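PDB 4ECN: leucine-rich repeat protein from Bacteroides thetaiotaomicron, which is of unknown function but, as an extracellular leucine-rich repeat protein with DUF4458 domains, probably binds other proteins. Local coordinates for residues 652-657 and 681-686; 701-706 and 732-737. All coordinates share one frame; numbering follows the deposited sequence.

Interaction 1: 652-657 and 681-686; sequences SYNKIG and SYNEIQ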
loop_
_atom_site.group_PDB
_atom_site.type_symbol
_atom_site.label_atom_id
_atom_site.label_comp_id
_atom_site.label_asym_id
_atom_site.label_seq_id
_atom_site.Cartn_x
_atom_site.Cartn_y
_atom_site.Cartn_z
ATOM N N SER A 652 -27.529 3.354 -8.250
ATOM C CA SER A 652 -28.061 3.948 -7.028
ATOM C C SER A 652 -27.650 5.419 -6.922
ATOM O O SER A 652 -26.643 5.816 -7.501
ATOM C CB SER A 652 -27.598 3.173 -5.791
ATOM O OG SER A 652 -26.186 3.161 -5.642
ATOM N N TYR A 653 -28.454 6.227 -6.211
ATOM C CA TYR A 653 -28.222 7.651 -5.956
ATOM C C TYR A 653 -28.036 8.452 -7.263
ATOM O O TYR A 653 -26.998 9.075 -7.487
ATOM C CB TYR A 653 -27.022 7.862 -5.023
ATOM C CG TYR A 653 -27.260 7.352 -3.620
ATOM C CD1 TYR A 653 -26.935 6.048 -3.266
ATOM C CD2 TYR A 653 -27.786 8.186 -2.635
ATOM C CE1 TYR A 653 -27.130 5.581 -1.966
ATOM C CE2 TYR A 653 -27.990 7.729 -1.332
ATOM C CZ TYR A 653 -27.648 6.428 -1.000
ATOM O OH TYR A 653 -27.835 5.978 0.279
ATOM N N ASN A 654 -29.084 8.465 -8.091
ATOM C CA ASN A 654 -29.178 9.232 -9.337
ATOM C C ASN A 654 -30.553 9.936 -9.374
ATOM O O ASN A 654 -31.169 10.091 -8.314
ATOM C CB ASN A 654 -28.946 8.335 -10.550
ATOM C CG ASN A 654 -27.495 8.088 -10.818
ATOM O OD1 ASN A 654 -26.791 8.970 -11.286
ATOM N ND2 ASN A 654 -27.026 6.872 -10.608
ATOM N N LYS A 655 -31.044 10.333 -10.569
ATOM C CA LYS A 655 -32.324 11.024 -10.742
ATOM C C LYS A 655 -33.148 10.333 -11.821
ATOM O O LYS A 655 -33.783 11.014 -12.629
ATOM C CB LYS A 655 -32.081 12.511 -11.111
ATOM C CG LYS A 655 -31.303 13.311 -10.070
ATOM C CD LYS A 655 -31.134 14.765 -10.464
ATOM C CE LYS A 655 -31.820 15.725 -9.517
ATOM N NZ LYS A 655 -33.308 15.695 -9.640
ATOM N N ILE A 656 -33.086 8.983 -11.890
ATOM C CA ILE A 656 -33.800 8.198 -12.906
ATOM C C ILE A 656 -35.314 8.365 -12.677
ATOM O O ILE A 656 -35.782 8.182 -11.555
ATOM C CB ILE A 656 -33.377 6.688 -12.918
ATOM C CG1 ILE A 656 -31.849 6.447 -12.820
ATOM C CG2 ILE A 656 -34.031 5.891 -14.074
ATOM C CD1 ILE A 656 -31.046 6.805 -13.935
ATOM N N GLY A 657 -36.051 8.705 -13.736
ATOM C CA GLY A 657 -37.503 8.880 -13.681
ATOM C C GLY A 657 -37.973 10.286 -13.350
ATOM O O GLY A 657 -39.180 10.538 -13.251
ATOM N N SER A 681 -31.859 1.889 -6.475
ATOM C CA SER A 681 -32.288 2.512 -5.219
ATOM C C SER A 681 -31.816 3.965 -5.185
ATOM O O SER A 681 -30.823 4.291 -5.847
ATOM C CB SER A 681 -31.781 1.731 -4.016
ATOM O OG SER A 681 -30.374 1.616 -4.058
ATOM N N TYR A 682 -32.574 4.853 -4.484
ATOM C CA TYR A 682 -32.333 6.304 -4.380
ATOM C C TYR A 682 -32.328 6.904 -5.762
ATOM O O TYR A 682 -31.272 7.190 -6.339
ATOM C CB TYR A 682 -31.056 6.672 -3.617
ATOM C CG TYR A 682 -31.060 6.191 -2.186
ATOM C CD1 TYR A 682 -30.617 4.908 -1.860
ATOM C CD2 TYR A 682 -31.495 7.017 -1.153
ATOM C CE1 TYR A 682 -30.607 4.460 -0.543
ATOM C CE2 TYR A 682 -31.471 6.585 0.173
ATOM C CZ TYR A 682 -31.010 5.309 0.474
ATOM O OH TYR A 682 -30.976 4.858 1.774
ATOM N N ASN A 683 -33.535 7.026 -6.317
ATOM C CA ASN A 683 -33.785 7.622 -7.626
ATOM C C ASN A 683 -35.118 8.333 -7.553
ATOM O O ASN A 683 -35.509 8.744 -6.466
ATOM C CB ASN A 683 -33.708 6.577 -8.748
ATOM C CG ASN A 683 -32.298 6.400 -9.251
ATOM O OD1 ASN A 683 -31.722 7.326 -9.779
ATOM N ND2 ASN A 683 -31.701 5.231 -9.107
ATOM N N GLU A 684 -35.779 8.555 -8.674
ATOM C CA GLU A 684 -37.049 9.269 -8.684
ATOM C C GLU A 684 -38.050 8.509 -9.543
ATOM O O GLU A 684 -38.915 9.106 -10.191
ATOM C CB GLU A 684 -36.848 10.704 -9.179
ATOM C CG GLU A 684 -35.941 11.546 -8.295
ATOM C CD GLU A 684 -35.688 12.949 -8.797
ATOM O OE1 GLU A 684 -36.667 13.659 -9.118
ATOM O OE2 GLU A 684 -34.506 13.353 -8.826
ATOM N N ILE A 685 -37.930 7.167 -9.516
ATOM C CA ILE A 685 -38.736 6.216 -10.268
ATOM C C ILE A 685 -40.140 6.211 -9.716
ATOM O O ILE A 685 -40.362 5.924 -8.529
ATOM C CB ILE A 685 -38.079 4.818 -10.216
ATOM C CG1 ILE A 685 -36.709 4.837 -10.960
ATOM C CG2 ILE A 685 -39.019 3.749 -10.774
ATOM C CD1 ILE A 685 -35.785 3.740 -10.586
ATOM N N GLN A 686 -41.092 6.552 -10.589
ATOM C CA GLN A 686 -42.514 6.584 -10.262
ATOM C C GLN A 686 -43.242 5.428 -10.919
ATOM O O GLN A 686 -44.252 4.982 -10.393
ATOM C CB GLN A 686 -43.118 7.913 -10.697
ATOM C CG GLN A 686 -43.449 8.795 -9.522
ATOM C CD GLN A 686 -43.763 10.204 -9.939
ATOM O OE1 GLN A 686 -42.863 11.009 -10.217
ATOM N NE2 GLN A 686 -45.034 10.559 -9.892
#

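Interaction 2: 701-706 and 732-737; sequences TIILSN and TIDLRF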
loop_
_atom_site.group_PDB
_atom_site.type_symbol
_atom_site.label_atom_id
_atom_site.label_comp_id
_atom_site.label_asym_id
_atom_site.label_seq_id
_atom_site.Cartn_x
_atom_site.Cartn_y
_atom_site.Cartn_z
ATOM N N THR A 701 -32.050 -10.257 -8.857
ATOM C CA THR A 701 -32.199 -9.326 -7.734
ATOM C C THR A 701 -32.461 -7.938 -8.317
ATOM O O THR A 701 -31.662 -7.474 -9.141
ATOM C CB THR A 701 -30.968 -9.353 -6.800
ATOM O OG1 THR A 701 -30.665 -10.695 -6.431
ATOM C CG2 THR A 701 -31.173 -8.545 -5.543
ATOM N N ILE A 702 -33.585 -7.284 -7.919
ATOM C CA ILE A 702 -33.915 -5.928 -8.386
ATOM C C ILE A 702 -33.986 -5.057 -7.149
ATOM O O ILE A 702 -34.776 -5.347 -6.257
ATOM C CB ILE A 702 -35.199 -5.843 -9.286
ATOM C CG1 ILE A 702 -35.350 -4.477 -9.959
ATOM C CG2 ILE A 702 -36.504 -6.257 -8.575
ATOM C CD1 ILE A 702 -34.509 -4.262 -11.072
ATOM N N ILE A 703 -33.122 -4.023 -7.058
ATOM C CA ILE A 703 -33.113 -3.174 -5.862
ATOM C C ILE A 703 -33.724 -1.828 -6.274
ATOM O O ILE A 703 -33.100 -1.054 -6.993
ATOM C CB ILE A 703 -31.703 -3.057 -5.191
ATOM C CG1 ILE A 703 -31.019 -4.437 -5.069
ATOM C CG2 ILE A 703 -31.808 -2.398 -3.818
ATOM C CD1 ILE A 703 -29.620 -4.418 -4.582
ATOM N N LEU A 704 -34.990 -1.606 -5.866
ATOM C CA LEU A 704 -35.762 -0.398 -6.178
ATOM C C LEU A 704 -36.185 0.373 -4.925
ATOM O O LEU A 704 -37.184 1.100 -4.978
ATOM C CB LEU A 704 -37.015 -0.764 -6.978
ATOM C CG LEU A 704 -36.796 -1.139 -8.441
ATOM C CD1 LEU A 704 -37.974 -1.952 -8.978
ATOM C CD2 LEU A 704 -36.468 0.080 -9.299
ATOM N N SER A 705 -35.401 0.267 -3.817
ATOM C CA SER A 705 -35.726 0.950 -2.576
ATOM C C SER A 705 -35.461 2.436 -2.725
ATOM O O SER A 705 -34.672 2.824 -3.565
ATOM C CB SER A 705 -34.957 0.364 -1.389
ATOM O OG SER A 705 -33.575 0.674 -1.358
ATOM N N ASN A 706 -36.152 3.269 -1.940
ATOM C CA ASN A 706 -36.019 4.729 -1.898
ATOM C C ASN A 706 -36.319 5.315 -3.270
ATOM O O ASN A 706 -35.442 5.848 -3.950
ATOM C CB ASN A 706 -34.657 5.169 -1.386
ATOM C CG ASN A 706 -34.410 4.710 0.023
ATOM O OD1 ASN A 706 -33.912 3.591 0.260
ATOM N ND2 ASN A 706 -34.713 5.571 0.984
ATOM N N THR A 732 -35.281 -12.003 -5.689
ATOM C CA THR A 732 -35.169 -10.978 -4.637
ATOM C C THR A 732 -35.732 -9.635 -5.132
ATOM O O THR A 732 -35.397 -9.190 -6.237
ATOM C CB THR A 732 -33.719 -10.825 -4.192
ATOM O OG1 THR A 732 -33.096 -12.115 -4.011
ATOM C CG2 THR A 732 -33.576 -9.925 -2.992
ATOM N N ILE A 733 -36.601 -8.996 -4.324
ATOM C CA ILE A 733 -37.198 -7.695 -4.670
ATOM C C ILE A 733 -37.129 -6.757 -3.436
ATOM O O ILE A 733 -37.761 -7.057 -2.416
ATOM C CB ILE A 733 -38.663 -7.820 -5.202
ATOM C CG1 ILE A 733 -38.818 -8.867 -6.322
ATOM C CG2 ILE A 733 -39.143 -6.476 -5.677
ATOM C CD1 ILE A 733 -40.265 -9.175 -6.698
ATOM N N ASP A 734 -36.385 -5.627 -3.531
ATOM C CA ASP A 734 -36.302 -4.641 -2.442
ATOM C C ASP A 734 -37.084 -3.378 -2.853
ATOM O O ASP A 734 -36.669 -2.629 -3.734
ATOM C CB ASP A 734 -34.843 -4.315 -2.059
ATOM C CG ASP A 734 -34.673 -3.529 -0.766
ATOM O OD1 ASP A 734 -35.698 -3.211 -0.120
ATOM O OD2 ASP A 734 -33.522 -3.200 -0.420
ATOM N N LEU A 735 -38.250 -3.188 -2.246
ATOM C CA LEU A 735 -39.135 -2.082 -2.589
ATOM C C LEU A 735 -39.394 -1.194 -1.402
ATOM O O LEU A 735 -40.298 -0.374 -1.468
ATOM C CB LEU A 735 -40.460 -2.613 -3.168
ATOM C CG LEU A 735 -40.403 -3.043 -4.657
ATOM C CD1 LEU A 735 -41.553 -3.907 -4.989
ATOM C CD2 LEU A 735 -40.402 -1.840 -5.584
ATOM N N ARG A 736 -38.532 -1.257 -0.369
ATOM C CA ARG A 736 -38.633 -0.385 0.809
ATOM C C ARG A 736 -38.534 1.073 0.475
ATOM O O ARG A 736 -37.840 1.425 -0.473
ATOM C CB ARG A 736 -37.524 -0.666 1.808
ATOM C CG ARG A 736 -37.618 -1.926 2.610
ATOM C CD ARG A 736 -36.394 -1.975 3.467
ATOM N NE ARG A 736 -35.199 -1.856 2.627
ATOM C CZ ARG A 736 -34.109 -1.186 2.974
ATOM N NH1 ARG A 736 -34.043 -0.578 4.156
ATOM N NH2 ARG A 736 -33.065 -1.133 2.149
ATOM N N PHE A 737 -39.163 1.929 1.290
ATOM C CA PHE A 737 -39.128 3.383 1.153
ATOM C C PHE A 737 -39.640 3.823 -0.212
ATOM O O PHE A 737 -38.935 4.445 -0.998
ATOM C CB PHE A 737 -37.716 3.950 1.414
ATOM C CG PHE A 737 -37.259 3.686 2.828
ATOM C CD1 PHE A 737 -37.701 4.480 3.879
ATOM C CD2 PHE A 737 -36.407 2.627 3.113
ATOM C CE1 PHE A 737 -37.292 4.225 5.189
ATOM C CE2 PHE A 737 -35.990 2.382 4.422
ATOM C CZ PHE A 737 -36.446 3.177 5.455
#

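Interaction 1: 652-657 and 681-686
Tyr653 and Tyr682 both carry CG anti to the carbonyl carbon (chi1 -67° and -61°), and closely similar second torsions turn the two rings so that one lies over the other. The result is an offset stack, centroids 4.0 Å apart and planes at 9°, with Tyr682 CB over the Tyr653 face as a CH-pi contact and the Tyr653 hydroxyl above the rim of the Tyr682 ring. His628 stacks on Tyr653 in turn. The backbones pair next to the stack: Tyr653 N donates to Ser681 O and Asn654 N to Tyr682 O, each at 3.1 Å. Further along, Glu684 N returns a bond to Ile656 O at 2.9 Å. Asn683 ND2 bonds Leu680 O of its own turn and reaches back to Phe651 O; Asn654 ND2 likewise bonds Phe651 O and reaches back to Phe626 O, and Asn654 OD1 takes Leu631 N. This is the asparagine ladder of leucine-rich repeat proteins. Lys655 bends at its third and fourth torsions to set NZ 2.8 Å from Glu684 OE2, on the syn lone pair. With Lys655 exposed, this salt bridge is probably softened by solvent, whereas the buried asparagine amides tie successive turns together from within.

Interaction 2: 701-706 and 732-737
Asp734 O accepts the backbone N of Leu704 at 2.9 Å. Two bonds precede it on the strands: Ile702 N gives to Thr732 O at 3.1 Å, and Ile702 O receives Asp734 N. Residues 701-703 and 732-734 therefore form a parallel ladder, their axes only 3° apart. Past the strands the pairing continues, for Asn706 N reaches Arg736 O at 2.9 Å.

Thr701, Ile703, Thr732 and Asp734 share one face of the sheet. Thr701 and Thr732 lie side by side, the methyl CG2 of Thr701 resting 3.7 Å from Thr732 CB; Thr732 OG1 finds its hydrogen bond in Asn757. On the same face Ile703 CG2 packs against the Asp734 carboxylate. Asp734 CG stands anti to its backbone N (chi1 -168°), which presents OD1 to Arg736 NE at 3.1 Å. This salt bridge uses the syn lone pair of OD1 and lies nearly within the guanidinium plane, and OD1 also takes a weak bond from Arg736 N; a weak bond from Arg736 NH2 to Asp734 OD2 gives a second point of attachment, which would restrict rotation of the two groups. Leu404 of helix 402-409 packs on Thr732 and Asp734 from this side.

The other face carries Ile702 and Ile733, which meet through their CG2 methyls at 3.9 Å. Leu704 CB then packs on Leu735 CD2. Near the end, Asn706 and Phe737 run alongside each other, amide and ring planes 15° apart, with Asn706 ND2 3.4 Å from Phe737 CB. Such matched parallel strands, each followed by a leucine and a paired turn, are characteristic of adjacent repeats in a leucine-rich repeat solenoid.

Interactions 1 and 2 lie in series along the chain, their centres 12 Å apart, and they touch directly. Probable hydrogen bonds join Tyr682 N to Ser705 O at 3.1 Å and Asn683 N to Asn706 O at 3.3 Å, so 681-686 continues the pairing of 652-657 onto 701-706, which passes it to 732-737. Tyr682 CZ packs 3.4 Å from Asn706 OD1, extending the row of side chains from the tyrosine stack of interaction 1 to Asn706 and Phe737 of interaction 2. Interaction 2 includes the strands themselves, whereas interaction 1 covers the turns following strands 646-650 and 675-679. The sodium ion is bound elsewhere, at Gln314 and Val317.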